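Local coordinates for peptidase M3B, oligoendopeptidase F (PDB 2QR4), which probably hydrolyses peptide bonds in short peptides as a zinc-dependent oligoendopeptidase of the M3 family, at residues A195-L200 and P484-E489. Numbering follows the deposited sequence.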
# COMPACT_ATOMS: atom_id res chain seq x y z
N ALA A 195 -27.58 17.23 1.18
CA ALA A 195 -26.84 17.11 2.43
C ALA A 195 -26.05 15.79 2.52
O ALA A 195 -24.94 15.77 3.03
CB ALA A 195 -27.78 17.28 3.62
N ALA A 196 -26.64 14.70 2.01
CA ALA A 196 -25.97 13.39 1.98
C ALA A 196 -24.78 13.43 1.07
O ALA A 196 -23.71 12.93 1.40
CB ALA A 196 -26.93 12.28 1.51
N PHE A 197 -24.97 14.03 -0.10
CA PHE A 197 -23.94 14.13 -1.12
C PHE A 197 -22.75 14.92 -0.56
O PHE A 197 -21.62 14.44 -0.62
CB PHE A 197 -24.55 14.80 -2.36
CG PHE A 197 -23.58 15.06 -3.47
CD1 PHE A 197 -23.30 14.07 -4.40
CD2 PHE A 197 -22.99 16.30 -3.62
CE1 PHE A 197 -22.43 14.32 -5.45
CE2 PHE A 197 -22.11 16.55 -4.66
CZ PHE A 197 -21.83 15.56 -5.58
N LYS A 198 -23.01 16.10 -0.00
CA LYS A 198 -21.95 16.96 0.58
C LYS A 198 -21.28 16.39 1.82
O LYS A 198 -20.08 16.57 2.03
CB LYS A 198 -22.49 18.37 0.88
CG LYS A 198 -22.48 19.25 -0.35
CD LYS A 198 -23.40 20.45 -0.27
CE LYS A 198 -23.41 21.11 -1.64
NZ LYS A 198 -24.35 22.25 -1.67
N GLY A 199 -22.06 15.69 2.64
CA GLY A 199 -21.51 15.01 3.80
C GLY A 199 -20.52 13.93 3.39
O GLY A 199 -19.40 13.87 3.91
N LEU A 200 -20.91 13.10 2.43
CA LEU A 200 -20.10 11.95 2.04
C LEU A 200 -18.82 12.45 1.41
O LEU A 200 -17.73 11.99 1.73
CB LEU A 200 -20.84 11.03 1.07
CG LEU A 200 -20.07 9.81 0.55
CD1 LEU A 200 -20.38 8.55 1.35
CD2 LEU A 200 -20.35 9.57 -0.91
N PRO A 484 -18.19 20.91 -7.26
CA PRO A 484 -16.80 20.70 -6.85
C PRO A 484 -16.59 19.34 -6.17
O PRO A 484 -15.51 18.75 -6.27
CB PRO A 484 -16.50 21.84 -5.86
CG PRO A 484 -17.79 22.56 -5.63
CD PRO A 484 -18.83 22.09 -6.63
N GLU A 485 -17.63 18.83 -5.52
CA GLU A 485 -17.49 17.59 -4.79
C GLU A 485 -17.15 16.42 -5.71
O GLU A 485 -16.42 15.50 -5.33
CB GLU A 485 -18.77 17.30 -4.00
CG GLU A 485 -19.02 18.26 -2.83
CD GLU A 485 -19.75 19.53 -3.23
OE1 GLU A 485 -20.07 19.72 -4.42
OE2 GLU A 485 -20.03 20.34 -2.32
N ILE A 486 -17.66 16.46 -6.93
CA ILE A 486 -17.56 15.29 -7.79
C ILE A 486 -16.16 15.09 -8.35
O ILE A 486 -15.86 14.07 -8.94
CB ILE A 486 -18.58 15.33 -8.95
CG1 ILE A 486 -18.97 13.91 -9.34
CG2 ILE A 486 -18.02 16.09 -10.15
CD1 ILE A 486 -19.88 13.26 -8.32
N LYS A 487 -15.29 16.08 -8.17
CA LYS A 487 -13.89 15.92 -8.56
C LYS A 487 -13.21 14.78 -7.79
O LYS A 487 -12.19 14.26 -8.22
CB LYS A 487 -13.11 17.22 -8.37
CG LYS A 487 -13.62 18.37 -9.20
CD LYS A 487 -12.96 19.67 -8.81
CE LYS A 487 -11.50 19.67 -9.18
NZ LYS A 487 -10.98 21.07 -9.25
N PHE A 488 -13.78 14.40 -6.64
CA PHE A 488 -13.14 13.41 -5.78
C PHE A 488 -13.77 12.03 -5.89
O PHE A 488 -13.30 11.06 -5.28
CB PHE A 488 -13.14 13.89 -4.33
CG PHE A 488 -12.67 15.32 -4.17
CD1 PHE A 488 -11.34 15.66 -4.46
CD2 PHE A 488 -13.54 16.32 -3.77
CE1 PHE A 488 -10.89 16.97 -4.32
CE2 PHE A 488 -13.10 17.65 -3.63
CZ PHE A 488 -11.78 17.97 -3.90
N GLU A 489 -14.82 11.91 -6.70
CA GLU A 489 -15.46 10.60 -6.89
C GLU A 489 -14.49 9.46 -7.29
O GLU A 489 -14.70 8.34 -6.87
CB GLU A 489 -16.64 10.69 -7.88
CG GLU A 489 -17.36 9.35 -8.08
CD GLU A 489 -18.60 9.46 -8.94
OE1 GLU A 489 -19.63 8.85 -8.59
OE2 GLU A 489 -18.55 10.17 -9.97
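Phe-197 on helix 190-206 packs against Glu-485 and Ile-486, at the start of a 3-10 segment in the loop between helices 461-476 and 503-520; this is a small helix-to-loop van der Waals contact of mixed apolar and charged side chains, its centre about 24 Å from the centre of the chain. A chi1 of 177°, with CG beside the carbonyl carbon, carries the far end of the Phe-197 ring across to the loop. There CE2 lies 3.5 Å from Glu-485 CB, an oblique approach, while Ile-486 CD1 meets the ring at its edge, in plane, 4.0 Å from Phe-197 CE1. The carboxylate oxygen Glu-485 OE1 also lies beside the ring, 3.8 Å from Phe-197 CE2. The Glu-485 chain bends at chi2 (86°), turning the carboxylate back along the helix surface, with its plane 64° from that of the ring, and OE2 rests on the aliphatic part of Lys-198, 3.3 Å from Lys-198 CG. No hydrogen bond crosses the interface. Any attraction between the two charges is probably long-range, since Lys-198 NZ stays 4.8 Å from Glu-485 OE2 and makes its salt bridge with Glu-194 on its own helix. Around this patch, Tyr-201 and Tyr-282 meet the Phe-197 ring, and Met-281 touches both Phe-197 and Ile-486. The arrangement is plain tertiary packing within the largely helical M3 peptidase fold, an aromatic side chain from a helix bearing on a short 3-10 turn in an interhelical loop.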